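Local coordinates for FAD linked oxidase-like protein (Myceliophthora thermophila, PDB 5L6G) that oxidises the C1 hydroxyl of xylooligosaccharides and related sugars to lactones, using a bicovalently bound FAD and passing the electrons to oxygen to give hydrogen peroxide, at residues N240-W243 with S247-V250; K251-L256 with D355-V360; W375-D380 with D430-A435; P404-F409 with D441-G446. All blocks are in the same frame, centred on the assembly; numbering follows the deposited sequence.

Contact 1 (N240-W243 with S247-V250). With NAG (2-acetamido-2-deoxy-beta-D-glucopyranose), chain F.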
# COMPACT_ATOMS: atom_id res chain seq x y z
N ASN A 240 8.63 -12.59 -20.64
CA ASN A 240 8.10 -13.86 -20.19
C ASN A 240 9.22 -14.75 -19.69
O ASN A 240 10.29 -14.80 -20.29
CB ASN A 240 7.31 -14.55 -21.30
CG ASN A 240 5.98 -13.88 -21.55
OD1 ASN A 240 5.29 -13.48 -20.61
ND2 ASN A 240 5.60 -13.76 -22.81
N LEU A 241 8.97 -15.42 -18.57
CA LEU A 241 9.99 -16.23 -17.92
C LEU A 241 9.56 -17.68 -17.96
O LEU A 241 8.41 -17.98 -17.65
CB LEU A 241 10.15 -15.79 -16.47
CG LEU A 241 10.61 -14.36 -16.24
CD1 LEU A 241 10.45 -13.99 -14.77
CD2 LEU A 241 12.04 -14.19 -16.72
N PRO A 242 10.49 -18.59 -18.29
CA PRO A 242 10.17 -20.01 -18.40
C PRO A 242 10.17 -20.72 -17.06
O PRO A 242 10.86 -21.73 -16.89
CB PRO A 242 11.29 -20.54 -19.29
CG PRO A 242 12.45 -19.71 -18.88
CD PRO A 242 11.88 -18.34 -18.71
N TRP A 243 9.37 -20.22 -16.13
CA TRP A 243 9.44 -20.69 -14.76
C TRP A 243 8.43 -21.82 -14.53
O TRP A 243 7.50 -21.70 -13.75
CB TRP A 243 9.27 -19.52 -13.80
CG TRP A 243 10.49 -18.62 -13.71
CD1 TRP A 243 11.55 -18.55 -14.58
CD2 TRP A 243 10.73 -17.64 -12.70
NE1 TRP A 243 12.45 -17.62 -14.15
CE2 TRP A 243 11.97 -17.03 -13.01
CE3 TRP A 243 10.04 -17.23 -11.56
CZ2 TRP A 243 12.52 -16.03 -12.22
CZ3 TRP A 243 10.59 -16.23 -10.76
CH2 TRP A 243 11.83 -15.65 -11.10
N SER A 247 13.92 -25.93 -10.99
CA SER A 247 15.28 -25.54 -11.32
C SER A 247 15.31 -24.23 -12.12
O SER A 247 16.17 -23.38 -11.89
CB SER A 247 16.07 -26.66 -12.03
OG SER A 247 15.47 -26.99 -13.27
N ASN A 248 14.35 -24.04 -13.02
CA ASN A 248 14.26 -22.81 -13.79
C ASN A 248 13.97 -21.62 -12.91
O ASN A 248 14.50 -20.54 -13.15
CB ASN A 248 13.20 -22.88 -14.87
CG ASN A 248 13.66 -23.68 -16.08
OD1 ASN A 248 14.73 -24.28 -16.07
ND2 ASN A 248 12.87 -23.65 -17.14
N VAL A 249 13.13 -21.81 -11.90
CA VAL A 249 12.80 -20.71 -11.00
C VAL A 249 14.04 -20.33 -10.21
O VAL A 249 14.36 -19.14 -10.05
CB VAL A 249 11.67 -21.09 -10.00
CG1 VAL A 249 11.52 -20.03 -8.93
CG2 VAL A 249 10.34 -21.30 -10.74
N VAL A 250 14.72 -21.33 -9.69
CA VAL A 250 15.85 -21.08 -8.82
C VAL A 250 16.93 -20.35 -9.60
O VAL A 250 17.47 -19.35 -9.15
CB VAL A 250 16.42 -22.40 -8.28
CG1 VAL A 250 17.80 -22.20 -7.66
CG2 VAL A 250 15.45 -23.02 -7.29
C1 NAG F . 13.30 -27.63 -16.39
C2 NAG F . 14.14 -28.91 -16.53
C3 NAG F . 15.28 -28.72 -17.52
C4 NAG F . 14.75 -28.17 -18.83
C5 NAG F . 13.96 -26.89 -18.54
C6 NAG F . 13.35 -26.32 -19.81
C7 NAG F . 14.28 -30.32 -14.54
C8 NAG F . 15.06 -30.65 -13.30
N2 NAG F . 14.77 -29.34 -15.30
O3 NAG F . 15.92 -29.97 -17.68
O4 NAG F . 15.84 -27.90 -19.66
O5 NAG F . 12.90 -27.17 -17.66
O6 NAG F . 12.86 -25.03 -19.55
O7 NAG F . 13.25 -30.95 -14.81

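Contact 2 (K251-L256 with D355-V360)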
# COMPACT_ATOMS: atom_id res chain seq x y z
N LYS A 251 17.27 -20.86 -10.76
CA LYS A 251 18.36 -20.29 -11.55
C LYS A 251 17.99 -18.89 -12.05
O LYS A 251 18.84 -17.98 -12.10
CB LYS A 251 18.69 -21.20 -12.72
CG LYS A 251 19.37 -22.50 -12.31
CD LYS A 251 19.42 -23.51 -13.45
CE LYS A 251 20.26 -22.99 -14.61
NZ LYS A 251 19.91 -23.65 -15.90
N GLY A 252 16.72 -18.73 -12.41
CA GLY A 252 16.22 -17.46 -12.94
C GLY A 252 16.20 -16.38 -11.89
O GLY A 252 16.69 -15.27 -12.08
N TRP A 253 15.63 -16.72 -10.74
CA TRP A 253 15.54 -15.80 -9.64
C TRP A 253 16.92 -15.52 -9.08
O TRP A 253 17.21 -14.39 -8.72
CB TRP A 253 14.63 -16.40 -8.57
CG TRP A 253 14.11 -15.49 -7.52
CD1 TRP A 253 14.68 -14.35 -7.03
CD2 TRP A 253 12.93 -15.71 -6.77
NE1 TRP A 253 13.90 -13.83 -6.02
CE2 TRP A 253 12.82 -14.66 -5.83
CE3 TRP A 253 11.94 -16.70 -6.79
CZ2 TRP A 253 11.76 -14.57 -4.94
CZ3 TRP A 253 10.90 -16.62 -5.90
CH2 TRP A 253 10.80 -15.55 -4.99
N GLY A 254 17.76 -16.55 -9.02
CA GLY A 254 19.12 -16.39 -8.48
C GLY A 254 19.87 -15.36 -9.31
O GLY A 254 20.56 -14.49 -8.76
N ALA A 255 19.73 -15.46 -10.64
CA ALA A 255 20.35 -14.50 -11.53
C ALA A 255 19.76 -13.11 -11.33
O ALA A 255 20.49 -12.13 -11.30
CB ALA A 255 20.18 -14.91 -12.97
N LEU A 256 18.43 -13.05 -11.23
CA LEU A 256 17.74 -11.78 -11.15
C LEU A 256 18.14 -11.01 -9.88
O LEU A 256 18.38 -9.80 -9.93
CB LEU A 256 16.24 -12.00 -11.19
CG LEU A 256 15.32 -10.77 -11.22
CD1 LEU A 256 15.48 -9.99 -12.52
CD2 LEU A 256 13.90 -11.25 -11.04
N ASP A 355 19.02 -22.37 -0.97
CA ASP A 355 18.19 -23.33 -0.22
C ASP A 355 16.75 -22.84 -0.08
O ASP A 355 15.80 -23.62 -0.24
CB ASP A 355 18.81 -23.63 1.17
CG ASP A 355 19.37 -22.36 1.88
OD1 ASP A 355 20.39 -21.81 1.39
OD2 ASP A 355 18.80 -21.94 2.91
N VAL A 356 16.59 -21.54 0.19
CA VAL A 356 15.28 -20.91 0.24
C VAL A 356 14.69 -20.78 -1.17
O VAL A 356 13.51 -21.05 -1.37
CB VAL A 356 15.32 -19.54 0.93
CG1 VAL A 356 13.99 -18.80 0.81
CG2 VAL A 356 15.71 -19.70 2.39
N LEU A 357 15.48 -20.35 -2.15
CA LEU A 357 14.98 -20.35 -3.51
C LEU A 357 14.37 -21.73 -3.86
O LEU A 357 13.28 -21.82 -4.42
CB LEU A 357 16.08 -20.00 -4.50
CG LEU A 357 16.52 -18.54 -4.48
CD1 LEU A 357 17.69 -18.29 -5.42
CD2 LEU A 357 15.36 -17.65 -4.86
N GLU A 358 15.07 -22.80 -3.50
CA GLU A 358 14.60 -24.14 -3.83
C GLU A 358 13.27 -24.47 -3.16
O GLU A 358 12.36 -25.01 -3.79
CB GLU A 358 15.64 -25.19 -3.47
CG GLU A 358 16.90 -25.11 -4.33
CD GLU A 358 16.78 -25.84 -5.67
OE1 GLU A 358 15.69 -26.40 -6.00
OE2 GLU A 358 17.80 -25.81 -6.41
N ARG A 359 13.16 -24.14 -1.88
CA ARG A 359 11.92 -24.43 -1.16
C ARG A 359 10.74 -23.60 -1.71
O ARG A 359 9.64 -24.10 -1.89
CB ARG A 359 12.11 -24.24 0.33
CG ARG A 359 13.17 -25.20 0.89
CD ARG A 359 13.39 -25.06 2.39
NE ARG A 359 13.48 -23.65 2.80
CZ ARG A 359 12.76 -23.06 3.76
NH1 ARG A 359 11.87 -23.74 4.51
NH2 ARG A 359 12.95 -21.78 4.02
N VAL A 360 10.99 -22.33 -1.98
CA VAL A 360 9.99 -21.43 -2.55
C VAL A 360 9.57 -21.89 -3.94
O VAL A 360 8.38 -21.88 -4.28
CB VAL A 360 10.55 -19.98 -2.59
CG1 VAL A 360 9.69 -19.04 -3.45
CG2 VAL A 360 10.69 -19.44 -1.17

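Contact 3 (W375-D380 with D430-A435). With XYP (beta-D-xylopyranose), chain H.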
# COMPACT_ATOMS: atom_id res chain seq x y z
N TRP A 375 -4.84 -17.31 -8.03
CA TRP A 375 -3.82 -16.74 -7.21
C TRP A 375 -2.76 -16.05 -8.08
O TRP A 375 -2.65 -16.33 -9.27
CB TRP A 375 -3.19 -17.80 -6.32
CG TRP A 375 -2.46 -18.84 -7.09
CD1 TRP A 375 -2.95 -20.03 -7.53
CD2 TRP A 375 -1.11 -18.77 -7.55
NE1 TRP A 375 -2.00 -20.71 -8.23
CE2 TRP A 375 -0.85 -19.96 -8.25
CE3 TRP A 375 -0.09 -17.82 -7.43
CZ2 TRP A 375 0.39 -20.23 -8.82
CZ3 TRP A 375 1.12 -18.08 -7.99
CH2 TRP A 375 1.36 -19.27 -8.68
N TYR A 376 -2.04 -15.10 -7.49
CA TYR A 376 -0.83 -14.56 -8.12
C TYR A 376 0.19 -14.22 -7.06
O TYR A 376 -0.13 -14.11 -5.87
CB TYR A 376 -1.11 -13.34 -9.02
CG TYR A 376 -1.63 -12.08 -8.33
CD1 TYR A 376 -0.76 -11.22 -7.64
CD2 TYR A 376 -2.97 -11.71 -8.42
CE1 TYR A 376 -1.23 -10.06 -7.03
CE2 TYR A 376 -3.44 -10.54 -7.82
CZ TYR A 376 -2.55 -9.73 -7.13
OH TYR A 376 -2.98 -8.57 -6.51
N ILE A 377 1.43 -14.09 -7.51
CA ILE A 377 2.51 -13.57 -6.70
C ILE A 377 3.18 -12.41 -7.46
O ILE A 377 3.43 -12.50 -8.67
CB ILE A 377 3.55 -14.66 -6.33
CG1 ILE A 377 4.64 -14.08 -5.42
CG2 ILE A 377 4.19 -15.28 -7.55
CD1 ILE A 377 5.54 -15.14 -4.83
N ILE A 378 3.42 -11.32 -6.75
CA ILE A 378 4.20 -10.24 -7.32
C ILE A 378 5.50 -10.17 -6.53
O ILE A 378 5.49 -10.22 -5.31
CB ILE A 378 3.45 -8.91 -7.25
CG1 ILE A 378 2.34 -8.90 -8.30
CG2 ILE A 378 4.39 -7.74 -7.45
CD1 ILE A 378 1.50 -7.64 -8.29
N ILE A 379 6.63 -10.10 -7.23
CA ILE A 379 7.91 -9.87 -6.61
C ILE A 379 8.40 -8.56 -7.20
O ILE A 379 8.81 -8.51 -8.36
CB ILE A 379 8.94 -11.00 -6.89
CG1 ILE A 379 8.36 -12.37 -6.54
CG2 ILE A 379 10.22 -10.77 -6.09
CD1 ILE A 379 8.93 -13.49 -7.36
N ASP A 380 8.37 -7.50 -6.40
CA ASP A 380 8.78 -6.20 -6.90
C ASP A 380 10.28 -6.09 -6.85
O ASP A 380 10.90 -6.49 -5.86
CB ASP A 380 8.18 -5.09 -6.04
CG ASP A 380 6.70 -4.91 -6.27
OD1 ASP A 380 6.29 -4.77 -7.42
OD2 ASP A 380 5.96 -4.87 -5.29
N ASP A 430 -0.05 -19.39 3.53
CA ASP A 430 0.71 -19.55 4.78
C ASP A 430 1.93 -20.44 4.57
O ASP A 430 3.02 -20.13 5.09
CB ASP A 430 -0.17 -20.11 5.92
CG ASP A 430 -1.16 -19.07 6.45
OD1 ASP A 430 -1.04 -17.89 6.03
OD2 ASP A 430 -2.06 -19.44 7.26
N GLY A 431 1.74 -21.54 3.85
CA GLY A 431 2.80 -22.48 3.60
C GLY A 431 3.86 -21.86 2.70
O GLY A 431 5.06 -22.11 2.87
N TRP A 432 3.42 -21.04 1.75
CA TRP A 432 4.36 -20.42 0.83
C TRP A 432 5.26 -19.45 1.59
O TRP A 432 6.48 -19.45 1.39
CB TRP A 432 3.63 -19.66 -0.28
CG TRP A 432 4.40 -19.64 -1.56
CD1 TRP A 432 5.70 -19.95 -1.72
CD2 TRP A 432 3.90 -19.29 -2.85
NE1 TRP A 432 6.06 -19.84 -3.06
CE2 TRP A 432 4.96 -19.43 -3.76
CE3 TRP A 432 2.65 -18.89 -3.31
CZ2 TRP A 432 4.81 -19.18 -5.13
CZ3 TRP A 432 2.50 -18.63 -4.67
CH2 TRP A 432 3.57 -18.78 -5.55
N VAL A 433 4.68 -18.66 2.49
CA VAL A 433 5.48 -17.73 3.27
C VAL A 433 6.49 -18.48 4.16
O VAL A 433 7.66 -18.09 4.25
CB VAL A 433 4.61 -16.74 4.06
CG1 VAL A 433 5.43 -15.98 5.08
CG2 VAL A 433 3.96 -15.77 3.10
N HIS A 434 6.05 -19.57 4.76
CA HIS A 434 6.94 -20.44 5.54
C HIS A 434 8.17 -20.91 4.75
O HIS A 434 9.25 -21.04 5.31
CB HIS A 434 6.19 -21.64 6.06
CG HIS A 434 6.94 -22.44 7.08
ND1 HIS A 434 6.96 -22.09 8.41
CD2 HIS A 434 7.67 -23.58 6.97
CE1 HIS A 434 7.68 -22.98 9.09
NE2 HIS A 434 8.12 -23.89 8.24
N ALA A 435 8.01 -21.14 3.45
CA ALA A 435 9.14 -21.54 2.61
C ALA A 435 10.21 -20.45 2.56
O ALA A 435 11.39 -20.75 2.39
CB ALA A 435 8.68 -21.89 1.19
O1 XYP H . 0.65 -4.50 -6.01
C1 XYP H . -0.65 -4.33 -6.56
C2 XYP H . -0.59 -4.53 -8.07
C3 XYP H . -1.98 -4.56 -8.68
C4 XYP H . -2.85 -5.58 -7.96
C5 XYP H . -2.84 -5.33 -6.44
O2 XYP H . 0.16 -3.45 -8.62
O3 XYP H . -1.91 -4.81 -10.10
O4 XYP H . -4.21 -5.47 -8.40
O5 XYP H . -1.52 -5.27 -5.93

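Contact 4 (P404-F409 with D441-G446)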
# COMPACT_ATOMS: atom_id res chain seq x y z
N PRO A 404 19.17 -0.77 1.25
CA PRO A 404 19.23 -1.16 -0.17
C PRO A 404 19.67 -2.61 -0.43
O PRO A 404 19.40 -3.14 -1.52
CB PRO A 404 20.20 -0.14 -0.79
CG PRO A 404 20.95 0.48 0.34
CD PRO A 404 20.18 0.25 1.61
N GLU A 405 20.33 -3.25 0.54
CA GLU A 405 20.67 -4.67 0.41
C GLU A 405 19.75 -5.62 1.21
O GLU A 405 19.39 -6.71 0.74
CB GLU A 405 22.15 -4.88 0.75
CG GLU A 405 23.10 -4.36 -0.33
CD GLU A 405 23.24 -2.85 -0.35
OE1 GLU A 405 23.63 -2.28 0.69
OE2 GLU A 405 23.00 -2.22 -1.42
N ARG A 406 19.37 -5.22 2.42
CA ARG A 406 18.54 -6.06 3.28
C ARG A 406 17.08 -6.11 2.79
O ARG A 406 16.37 -7.11 2.97
CB ARG A 406 18.62 -5.53 4.72
CG ARG A 406 18.00 -6.39 5.81
CD ARG A 406 18.10 -5.67 7.16
NE ARG A 406 19.49 -5.55 7.61
CZ ARG A 406 20.19 -6.55 8.16
NH1 ARG A 406 19.64 -7.75 8.33
NH2 ARG A 406 21.46 -6.36 8.53
N HIS A 407 16.64 -5.02 2.16
CA HIS A 407 15.27 -4.90 1.69
C HIS A 407 15.32 -4.81 0.19
O HIS A 407 15.29 -3.74 -0.39
CB HIS A 407 14.61 -3.71 2.35
CG HIS A 407 14.63 -3.81 3.83
ND1 HIS A 407 15.21 -2.85 4.64
CD2 HIS A 407 14.24 -4.81 4.66
CE1 HIS A 407 15.12 -3.23 5.90
NE2 HIS A 407 14.52 -4.41 5.94
N LEU A 408 15.43 -5.99 -0.41
CA LEU A 408 15.70 -6.11 -1.83
C LEU A 408 14.43 -6.33 -2.63
O LEU A 408 14.33 -5.82 -3.77
CB LEU A 408 16.61 -7.30 -2.05
CG LEU A 408 17.17 -7.42 -3.46
CD1 LEU A 408 17.93 -6.17 -3.87
CD2 LEU A 408 18.05 -8.65 -3.55
N PHE A 409 13.50 -7.11 -2.06
CA PHE A 409 12.28 -7.52 -2.74
C PHE A 409 11.08 -7.26 -1.84
O PHE A 409 11.13 -7.50 -0.64
CB PHE A 409 12.26 -9.02 -3.05
CG PHE A 409 13.28 -9.46 -4.06
CD1 PHE A 409 13.33 -8.86 -5.30
CD2 PHE A 409 14.18 -10.47 -3.76
CE1 PHE A 409 14.25 -9.27 -6.24
CE2 PHE A 409 15.12 -10.86 -4.67
CZ PHE A 409 15.15 -10.27 -5.92
N ASP A 441 16.79 -15.16 8.77
CA ASP A 441 16.69 -14.59 10.10
C ASP A 441 15.61 -13.51 10.07
O ASP A 441 15.31 -12.94 9.02
CB ASP A 441 18.00 -13.94 10.55
CG ASP A 441 17.95 -13.50 12.01
OD1 ASP A 441 18.03 -14.40 12.86
OD2 ASP A 441 17.80 -12.27 12.33
N SER A 442 15.06 -13.20 11.24
CA SER A 442 14.03 -12.18 11.35
C SER A 442 14.54 -10.78 10.99
O SER A 442 13.76 -9.91 10.69
CB SER A 442 13.45 -12.19 12.76
OG SER A 442 14.49 -11.97 13.70
N SER A 443 15.84 -10.57 11.03
CA SER A 443 16.43 -9.33 10.51
C SER A 443 16.42 -9.24 8.99
O SER A 443 16.72 -8.17 8.43
CB SER A 443 17.86 -9.18 11.03
OG SER A 443 18.71 -10.12 10.42
N ASP A 444 16.08 -10.33 8.30
CA ASP A 444 16.12 -10.35 6.84
C ASP A 444 14.74 -10.53 6.19
O ASP A 444 14.63 -10.72 4.99
CB ASP A 444 17.10 -11.42 6.39
CG ASP A 444 18.54 -10.98 6.53
OD1 ASP A 444 18.97 -10.11 5.74
OD2 ASP A 444 19.24 -11.49 7.42
N TRP A 445 13.68 -10.39 6.97
CA TRP A 445 12.36 -10.31 6.37
C TRP A 445 11.41 -9.53 7.24
O TRP A 445 11.57 -9.45 8.46
CB TRP A 445 11.79 -11.70 6.04
CG TRP A 445 11.44 -12.53 7.23
CD1 TRP A 445 12.26 -13.35 7.93
CD2 TRP A 445 10.17 -12.60 7.88
NE1 TRP A 445 11.59 -13.94 8.98
CE2 TRP A 445 10.29 -13.50 8.95
CE3 TRP A 445 8.93 -11.99 7.64
CZ2 TRP A 445 9.22 -13.81 9.80
CZ3 TRP A 445 7.86 -12.31 8.47
CH2 TRP A 445 8.02 -13.20 9.56
N GLY A 446 10.43 -8.95 6.57
CA GLY A 446 9.32 -8.29 7.23
C GLY A 446 8.08 -8.44 6.38
O GLY A 446 8.07 -9.21 5.42
O HOH W 1 14.48 -7.92 4.41
O HOH W 2 14.42 -7.02 7.18

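Contact 1 (N240-W243 with S247-V250)
Asn248 reaches back from the first turn of helix 246-261 to the loop that leads into it, a strand-to-helix connection in which an inverse gamma turn centred on Pro242 brings the chain round. Its ND2 donates to Pro242 O over 2.8 Å, the N-H pointing at the acceptor at 158° and approaching almost in line with the carbonyl. The oxygen also lies close to the amide plane of Asn248. The same nitrogen gives a second, equally short bond to O6 of an N-acetylglucosamine, so one amide group joins loop, helix and glycan. The sugar's N2 makes only a weak bond to Ser247 OG.

The apolar half of the contact is Trp243 against Val249. The indole lies with one face over the Val249 backbone, CA standing 4.1 Å from the centroid of the five-membered ring in a CH-pi contact, while Val249 CG2 packs on Trp243 CB at 3.7 Å. Leu241 CD1 rests on the opposite indole face, holding the ring between its own loop and the helix. Farther out, Asn245 OD1 accepts from the backbone N of Asn248, and Trp243 also touches Thr280 of strand 280-286. Asn248 CG, anti to its carbonyl carbon (chi1 -78°), puts the amide on the loop side, where ND2 meets Pro242 O. Asn248 CB lies 3.3 Å from Pro242 O.

Contact 2 (K251-L256 with D355-V360)
One face of the Trp253 indole is taken by a single methyl: Leu357 CD2 sits over the five-membered ring, 3.7 Å from its centroid and 17° off the normal, a CH-pi contact. The methyl is nearly equidistant from CG and CD2 of Trp253, at 3.6 Å from CG, and so rides over the bond they share. At the far end of the six-membered ring Val360 CG1 meets Trp253 CZ3 obliquely at 3.7 Å. Because Trp253 CG is anti to its backbone N (chi1 -164°), the ring leaves helix 246-261 toward the partner helix and spans the positions of Leu357 and Val360, one turn apart.

The other branch of Leu357 stays by the backbone, where CD1 lies against Gly254, 3.9 Å from its CA. The interface is wholly apolar across these segments, and the two axes approach to 10.2 Å with their directions 136° apart, about midway between perpendicular and antiparallel.

Trp253 is enclosed from further sides: the ring of Phe409 meets it at a steep angle, and Trp243 and Phe436 also touch it. Val360 packs on Ala435 and Phe436 of helix 426-437, while Ala255 and Leu256 touch helix 290-304, placing this pair of helices within a larger helical layer beside the antiparallel sheet.

Contact 3 (W375-D380 with D430-A435)
Trp432 drives the outer edge of its six-membered ring at Trp375, joining helix 426-437 to strand 374-381 of the large antiparallel sheet in the substrate domain. This is an offset edge-to-face pair: the six-membered rings have centroids 5.3 Å apart and planes at 78°. The tight point is Trp432 CH2 against Trp375 CZ3, at 3.5 Å. Alongside it Ile377 fits more loosely, its CD1 over one face of the Trp432 ring near the rim, 4.1 Å from CZ2, and its CG2 equally far from CH2. Ile377 CG1 is anti to the backbone N (chi1 -178°), and the nearly straight chain carries CD1 out over the indole.

The backbones themselves stay well apart, so the long indole does the bridging. Trp364 and Tyr363 of helix 354-368 also meet the ring, and its NE1 makes a weak bond to Val360 O. An alanine in place of Trp432 would take away the whole bridge and is likely to leave a gap between helix and strand, with Trp375 and Ile377 left without this partner.

Side chains alternate along the strand, and the opposite side of the sheet faces the sugar pocket rather than the helix. Here Tyr376 and Ile378 line the xylose site, beside the substrate-binding residues Arg272 and Glu412. The partner on this side is a sugar instead of an indole: Ile378 CD1 is 3.8 Å from C2 of the xylose, while Tyr376 OH lies 3.2 Å from the sugar's C5.

Contact 4 (P404-F409 with D441-G446)
Arg406 NH1 donates to the backbone carbonyl of Ser443 across 3.0 Å with an N-H angle of 153°, a direct hydrogen bond between the two loops. The donor stands well above the carbonyl plane, and the oxygen lies somewhat tilted from the guanidinium plane. Asp444 OD1, 3.6 Å from NH1, adds a salt bridge of charge alone, the oxygen standing far from the guanidinium plane. The arginine starts extended and then bends at chi3 (-67°), which folds its end back over Ser443 O. A leucine in place of Arg406 would probably cost Ser443 O its charged donor and leave the Asp444 carboxylate without this opposite charge.

Ser443 O has a second donor, a water 2.9 Å away that also bonds His407 NE2. Another water lies between Arg406 O and Asp444 O, but this bridge is doubtful, one of its bonds being implausibly short and the other weak. Both loops border the large antiparallel sheet: 404-409 runs into strand 409-417 through a classic beta bulge, where Leu408 and Phe409 are both paired with Thr349, and 441-446 enters the short edge strand 445-446.

Each loop is also braced from within. Asp441 forms an Asx turn, its OD2 accepting from Ser443 N at 2.9 Å; Ser443 OG donates to the same oxygen from the other face of the carboxylate, at 3.0 Å. On the other side Asp403 OD1 accepts from the backbone N of both Glu405 and Arg406, and His407 ND1 is bonded to Asp403 N.

Contacts 2 and 3 are buried and apolar, held by tryptophans; contact 4 is a surface contact of charge, backbone carbonyls and water; contact 1 combines both, with a buried indole beside a glycan-facing amide. Contacts 1 and 2 share helix 246-261 and touch where Trp243 CZ2 comes 3.5 Å from Trp253 N. Contact 2 continues into contact 3 through helix 354-368, which leads into strand 374-381, and Trp253 CH2 meets Ile379 CD1. Contacts 3 and 4 reach the same sheet and interleave along the chain, with Phe409 packed on Ile379. Contact 3 alone has residues in the xylose pocket; contact 4 lies away from the known sites.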